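Local coordinates for C2 domain protein (Ramazzottius varieornatus, PDB 7DF2), which binds calcium ions as a protein found specifically in tardigrades, though its wider function is uncertain, at residues P157-A171 with S180-P192. Residues are numbered along the deposited sequence; the frame is centred on the assembly and turned at random.
Sequences PAENEKVAQWSPEIA and SKVYLRYRWYNIP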
loop_
_atom_site.group_PDB
_atom_site.type_symbol
_atom_site.label_atom_id
_atom_site.label_comp_id
_atom_site.label_asym_id
_atom_site.label_seq_id
_atom_site.Cartn_x
_atom_site.Cartn_y
_atom_site.Cartn_z
ATOM N N PRO A 157 11.733 1.601 13.965
ATOM C CA PRO A 157 10.558 1.176 14.737
ATOM C C PRO A 157 10.580 1.729 16.153
ATOM O O PRO A 157 11.620 1.749 16.815
ATOM C CB PRO A 157 10.670 -0.350 14.740
ATOM C CG PRO A 157 11.409 -0.668 13.503
ATOM C CD PRO A 157 12.356 0.473 13.245
ATOM N N ALA A 158 9.418 2.184 16.613
ATOM C CA ALA A 158 9.294 2.707 17.964
ATOM C C ALA A 158 9.370 1.577 18.994
ATOM O O ALA A 158 9.316 0.387 18.666
ATOM C CB ALA A 158 7.990 3.484 18.110
ATOM N N GLU A 159 9.481 1.971 20.269
ATOM C CA GLU A 159 9.682 0.995 21.341
ATOM C C GLU A 159 8.494 0.055 21.490
ATOM O O GLU A 159 8.666 -1.129 21.808
ATOM C CB GLU A 159 9.947 1.705 22.671
ATOM C CG GLU A 159 11.388 1.643 23.137
ATOM C CD GLU A 159 12.317 2.411 22.223
ATOM O OE1 GLU A 159 12.019 3.590 21.931
ATOM O OE2 GLU A 159 13.337 1.832 21.794
ATOM N N ASN A 160 7.280 0.564 21.302
ATOM C CA ASN A 160 6.088 -0.253 21.471
ATOM C C ASN A 160 4.917 0.460 20.809
ATOM O O ASN A 160 5.036 1.603 20.355
ATOM C CB ASN A 160 5.802 -0.528 22.958
ATOM C CG ASN A 160 5.596 0.744 23.764
ATOM O OD1 ASN A 160 4.670 1.517 23.508
ATOM N ND2 ASN A 160 6.454 0.960 24.755
ATOM N N GLU A 161 3.769 -0.227 20.796
ATOM C CA GLU A 161 2.572 0.294 20.133
ATOM C C GLU A 161 2.130 1.624 20.723
ATOM O O GLU A 161 1.672 2.514 19.999
ATOM C CB GLU A 161 1.427 -0.718 20.231
ATOM C CG GLU A 161 0.197 -0.377 19.375
ATOM C CD GLU A 161 -0.774 0.616 20.037
ATOM O OE1 GLU A 161 -1.472 1.345 19.297
ATOM O OE2 GLU A 161 -0.851 0.677 21.286
ATOM N N LYS A 162 2.242 1.779 22.039
ATOM C CA LYS A 162 1.624 2.940 22.665
ATOM C C LYS A 162 2.381 4.221 22.358
ATOM O O LYS A 162 1.782 5.300 22.347
ATOM C CB LYS A 162 1.505 2.719 24.172
ATOM C CG LYS A 162 0.374 1.766 24.532
ATOM C CD LYS A 162 -0.414 2.236 25.753
ATOM C CE LYS A 162 -1.924 2.213 25.488
ATOM N NZ LYS A 162 -2.707 2.996 26.496
ATOM N N VAL A 163 3.683 4.130 22.090
ATOM C CA VAL A 163 4.490 5.307 21.800
ATOM C C VAL A 163 4.754 5.497 20.309
ATOM O O VAL A 163 5.362 6.506 19.922
ATOM C CB VAL A 163 5.825 5.254 22.575
ATOM C CG1 VAL A 163 5.563 5.233 24.077
ATOM C CG2 VAL A 163 6.643 4.040 22.155
ATOM N N ALA A 164 4.315 4.567 19.462
ATOM C CA ALA A 164 4.610 4.651 18.037
ATOM C C ALA A 164 3.803 5.767 17.386
ATOM O O ALA A 164 2.584 5.843 17.561
ATOM C CB ALA A 164 4.303 3.318 17.357
ATOM N N GLN A 165 4.480 6.618 16.611
ATOM C CA GLN A 165 3.863 7.781 15.987
ATOM C C GLN A 165 3.622 7.518 14.506
ATOM O O GLN A 165 4.471 6.940 13.829
ATOM C CB GLN A 165 4.749 9.021 16.136
ATOM C CG GLN A 165 4.950 9.500 17.572
ATOM C CD GLN A 165 3.642 9.728 18.293
ATOM O OE1 GLN A 165 2.839 10.569 17.891
ATOM N NE2 GLN A 165 3.417 8.975 19.370
ATOM N N TRP A 166 2.470 7.964 14.011
ATOM C CA TRP A 166 2.197 7.911 12.581
ATOM C C TRP A 166 3.155 8.817 11.821
ATOM O O TRP A 166 3.490 9.920 12.266
ATOM C CB TRP A 166 0.753 8.325 12.297
ATOM C CG TRP A 166 -0.235 7.261 12.635
ATOM C CD1 TRP A 166 -1.045 7.215 13.735
ATOM C CD2 TRP A 166 -0.516 6.074 11.877
ATOM N NE1 TRP A 166 -1.807 6.064 13.713
ATOM C CE2 TRP A 166 -1.497 5.347 12.586
ATOM C CE3 TRP A 166 -0.016 5.544 10.684
ATOM C CZ2 TRP A 166 -2.004 4.129 12.127
ATOM C CZ3 TRP A 166 -0.513 4.320 10.239
ATOM C CH2 TRP A 166 -1.506 3.638 10.953
ATOM N N SER A 167 3.600 8.346 10.665
ATOM C CA SER A 167 4.341 9.195 9.763
ATOM C C SER A 167 3.436 10.326 9.277
ATOM O O SER A 167 2.209 10.251 9.397
ATOM C CB SER A 167 4.843 8.389 8.574
ATOM O OG SER A 167 3.729 8.111 7.724
ATOM N N PRO A 168 4.010 11.387 8.715
ATOM C CA PRO A 168 3.184 12.345 7.979
ATOM C C PRO A 168 2.551 11.659 6.778
ATOM O O PRO A 168 2.971 10.583 6.345
ATOM C CB PRO A 168 4.183 13.428 7.547
ATOM C CG PRO A 168 5.502 12.738 7.554
ATOM C CD PRO A 168 5.435 11.762 8.698
ATOM N N GLU A 169 1.489 12.271 6.268
ATOM C CA GLU A 169 0.919 11.779 5.025
ATOM C C GLU A 169 1.988 11.815 3.943
ATOM O O GLU A 169 2.764 12.772 3.839
ATOM C CB GLU A 169 -0.315 12.600 4.627
ATOM C CG GLU A 169 -1.508 12.398 5.577
ATOM C CD GLU A 169 -2.816 12.952 5.029
ATOM O OE1 GLU A 169 -2.819 13.437 3.887
ATOM O OE2 GLU A 169 -3.841 12.899 5.746
ATOM N N ILE A 170 2.077 10.729 3.186
ATOM C CA ILE A 170 3.037 10.588 2.089
ATOM C C ILE A 170 2.270 10.556 0.776
ATOM O O ILE A 170 1.360 9.736 0.604
ATOM C CB ILE A 170 3.878 9.310 2.244
ATOM C CG1 ILE A 170 4.599 9.294 3.600
ATOM C CG2 ILE A 170 4.826 9.126 1.044
ATOM C CD1 ILE A 170 5.050 7.915 4.036
ATOM N N ALA A 171 2.658 11.421 -0.164
ATOM C CA ALA A 171 1.991 11.517 -1.463
ATOM C C ALA A 171 2.696 10.565 -2.413
ATOM O O ALA A 171 3.713 10.911 -3.023
ATOM C CB ALA A 171 2.019 12.948 -1.989
ATOM N N SER A 180 -1.173 11.003 -10.523
ATOM C CA SER A 180 -2.093 10.263 -9.670
ATOM C C SER A 180 -1.361 9.881 -8.386
ATOM O O SER A 180 -0.248 9.352 -8.438
ATOM C CB SER A 180 -2.601 9.015 -10.402
ATOM O OG SER A 180 -3.523 8.301 -9.602
ATOM N N LYS A 181 -1.985 10.152 -7.237
ATOM C CA LYS A 181 -1.341 9.946 -5.947
ATOM C C LYS A 181 -2.248 9.157 -5.022
ATOM O O LYS A 181 -3.455 9.402 -4.971
ATOM C CB LYS A 181 -0.995 11.273 -5.264
ATOM C CG LYS A 181 -0.304 12.282 -6.173
ATOM C CD LYS A 181 1.175 12.022 -6.319
ATOM C CE LYS A 181 1.840 13.277 -6.897
ATOM N NZ LYS A 181 3.036 12.989 -7.733
ATOM N N VAL A 182 -1.665 8.209 -4.293
ATOM C CA VAL A 182 -2.295 7.629 -3.117
ATOM C C VAL A 182 -1.576 8.214 -1.911
ATOM O O VAL A 182 -0.343 8.303 -1.896
ATOM C CB VAL A 182 -2.268 6.089 -3.105
ATOM C CG1 VAL A 182 -0.865 5.540 -2.982
ATOM C CG2 VAL A 182 -3.125 5.579 -1.931
ATOM N N TYR A 183 -2.341 8.671 -0.935
ATOM C CA TYR A 183 -1.767 9.284 0.249
ATOM C C TYR A 183 -1.707 8.233 1.338
ATOM O O TYR A 183 -2.726 7.604 1.648
ATOM C CB TYR A 183 -2.578 10.497 0.687
ATOM C CG TYR A 183 -2.460 11.607 -0.333
ATOM C CD1 TYR A 183 -3.234 11.591 -1.479
ATOM C CD2 TYR A 183 -1.533 12.630 -0.172
ATOM C CE1 TYR A 183 -3.102 12.593 -2.457
ATOM C CE2 TYR A 183 -1.403 13.638 -1.128
ATOM C CZ TYR A 183 -2.195 13.608 -2.265
ATOM O OH TYR A 183 -2.085 14.594 -3.223
ATOM N N LEU A 184 -0.512 8.032 1.888
ATOM C CA LEU A 184 -0.239 6.937 2.813
ATOM C C LEU A 184 0.349 7.465 4.111
ATOM O O LEU A 184 0.999 8.512 4.138
ATOM C CB LEU A 184 0.753 5.935 2.211
ATOM C CG LEU A 184 0.351 5.301 0.887
ATOM C CD1 LEU A 184 1.485 4.435 0.357
ATOM C CD2 LEU A 184 -0.922 4.480 1.096
ATOM N N ARG A 185 0.127 6.713 5.189
ATOM C CA ARG A 185 0.860 6.904 6.438
ATOM C C ARG A 185 1.275 5.538 6.949
ATOM O O ARG A 185 0.605 4.537 6.683
ATOM C CB ARG A 185 0.015 7.573 7.529
ATOM C CG ARG A 185 -0.565 8.912 7.186
ATOM C CD ARG A 185 -1.171 9.536 8.436
ATOM N NE ARG A 185 -2.189 8.698 9.073
ATOM C CZ ARG A 185 -2.642 8.899 10.308
ATOM N NH1 ARG A 185 -2.146 9.898 11.040
ATOM N NH2 ARG A 185 -3.581 8.106 10.819
ATOM N N TYR A 186 2.346 5.494 7.737
ATOM C CA TYR A 186 2.709 4.230 8.351
ATOM C C TYR A 186 3.152 4.459 9.782
ATOM O O TYR A 186 3.522 5.569 10.177
ATOM C CB TYR A 186 3.823 3.506 7.580
ATOM C CG TYR A 186 5.170 4.178 7.678
ATOM C CD1 TYR A 186 5.532 5.180 6.789
ATOM C CD2 TYR A 186 6.093 3.796 8.654
ATOM C CE1 TYR A 186 6.779 5.804 6.874
ATOM C CE2 TYR A 186 7.334 4.411 8.746
ATOM C CZ TYR A 186 7.670 5.409 7.852
ATOM O OH TYR A 186 8.902 6.013 7.944
ATOM N N ARG A 187 3.045 3.380 10.564
ATOM C CA ARG A 187 3.620 3.250 11.898
ATOM C C ARG A 187 4.405 1.947 11.949
ATOM O O ARG A 187 4.091 0.991 11.233
ATOM C CB ARG A 187 2.541 3.222 13.011
ATOM C CG ARG A 187 1.984 4.570 13.390
ATOM C CD ARG A 187 1.336 4.591 14.769
ATOM N NE ARG A 187 0.454 3.448 15.005
ATOM C CZ ARG A 187 0.119 3.010 16.217
ATOM N NH1 ARG A 187 0.597 3.618 17.294
ATOM N NH2 ARG A 187 -0.690 1.966 16.357
ATOM N N TRP A 188 5.417 1.894 12.812
ATOM C CA TRP A 188 5.999 0.593 13.097
ATOM C C TRP A 188 6.662 0.631 14.463
ATOM O O TRP A 188 7.151 1.675 14.908
ATOM C CB TRP A 188 6.987 0.115 12.017
ATOM C CG TRP A 188 8.136 1.018 11.659
ATOM C CD1 TRP A 188 8.344 2.316 12.048
ATOM C CD2 TRP A 188 9.233 0.669 10.821
ATOM N NE1 TRP A 188 9.513 2.793 11.488
ATOM C CE2 TRP A 188 10.077 1.794 10.738
ATOM C CE3 TRP A 188 9.593 -0.496 10.140
ATOM C CZ2 TRP A 188 11.256 1.787 9.994
ATOM C CZ3 TRP A 188 10.765 -0.497 9.397
ATOM C CH2 TRP A 188 11.579 0.636 9.333
ATOM N N TYR A 189 6.671 -0.526 15.108
ATOM C CA TYR A 189 7.048 -0.601 16.511
ATOM C C TYR A 189 7.371 -2.037 16.871
ATOM O O TYR A 189 6.791 -2.983 16.327
ATOM C CB TYR A 189 5.936 -0.072 17.426
ATOM C CG TYR A 189 4.552 -0.574 17.072
ATOM C CD1 TYR A 189 3.752 0.113 16.156
ATOM C CD2 TYR A 189 4.041 -1.721 17.656
ATOM C CE1 TYR A 189 2.485 -0.359 15.825
ATOM C CE2 TYR A 189 2.784 -2.189 17.341
ATOM C CZ TYR A 189 2.005 -1.499 16.427
ATOM O OH TYR A 189 0.756 -1.991 16.136
ATOM N N ASN A 190 8.289 -2.185 17.820
ATOM C CA ASN A 190 8.628 -3.500 18.321
ATOM C C ASN A 190 7.450 -4.100 19.075
ATOM O O ASN A 190 6.679 -3.395 19.732
ATOM C CB ASN A 190 9.853 -3.411 19.228
ATOM C CG ASN A 190 11.070 -2.888 18.492
ATOM O OD1 ASN A 190 11.537 -3.507 17.545
ATOM N ND2 ASN A 190 11.589 -1.749 18.930
ATOM N N ILE A 191 7.314 -5.415 18.959
ATOM C CA ILE A 191 6.289 -6.185 19.652
ATOM C C ILE A 191 6.974 -7.390 20.285
ATOM O O ILE A 191 8.031 -7.823 19.799
ATOM C CB ILE A 191 5.165 -6.623 18.697
ATOM C CG1 ILE A 191 5.748 -7.401 17.505
ATOM C CG2 ILE A 191 4.342 -5.406 18.258
ATOM C CD1 ILE A 191 4.709 -8.127 16.641
ATOM N N PRO A 192 6.426 -7.956 21.356
ATOM C CA PRO A 192 7.023 -9.169 21.928
ATOM C C PRO A 192 7.008 -10.302 20.920
ATOM O O PRO A 192 6.070 -10.441 20.134
ATOM C CB PRO A 192 6.124 -9.478 23.132
ATOM C CG PRO A 192 5.453 -8.184 23.455
ATOM C CD PRO A 192 5.281 -7.467 22.148
HETATM O O HOH W 1 4.226 -3.123 21.195
HETATM O O HOH W 2 5.989 4.504 14.161
HETATM O O HOH W 3 5.947 6.298 11.536
HETATM O O HOH W 4 0.116 11.804 10.346
HETATM O O HOH W 5 4.531 12.492 -4.854
#
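Ile170 and Leu184 form an antiparallel hydrogen-bonded pair, Ile170 N to Leu184 O 2.6 Å and Leu184 N to Ile170 O 2.8 Å, where strand 170-173 meets strand 181-190 in a beta hairpin. Before it, residues 157-169 are loop, bonded to the same edge at Ser167 and Ala158 and swinging outward between. Ser167 imitates a strand partner: its N donates to Tyr186 O, and its OG, held between backbone N and carbonyl carbon (chi1 74°), accepts from Tyr186 N at 3.0 Å. A single bridge, Ala158 to Tyr189, ends the run.

Trp166 is sandwiched by two arginines, whose long chains offer both methylenes and a flat cation. The Arg185 guanidinium stacks on one face, planes 11° apart, its CZ in cation-pi contact with the five-membered ring. Against the opposite face lie CG and CD of Arg187. Bent at chi3 (-46°), Arg187 turns its guanidinium edge to the loop: NH1 donates to Ala164 O at 3.0 Å, and NH2 makes a salt bridge with Glu161 OE1, reached on its anti side. Glu161 CA covers a face of the Tyr189 ring, and small Ala164 fits beside Tyr189 CD1. The compact, rigid ring of Pro157 lays CD over the six-membered ring of Trp188, 3.7 Å from its centroid.

On the far side of strand 181-190 runs strand 41-51, whose Glu44 also binds Arg187 and Tyr189, while Asn46 takes Arg185 NE. Glu169 pairs with Arg49 at the glycan pocket, touching a glucose unit; Leu184, Tyr186 and Trp188 pack onto strand 121-136 of the second sheet, inside the C2 beta sandwich.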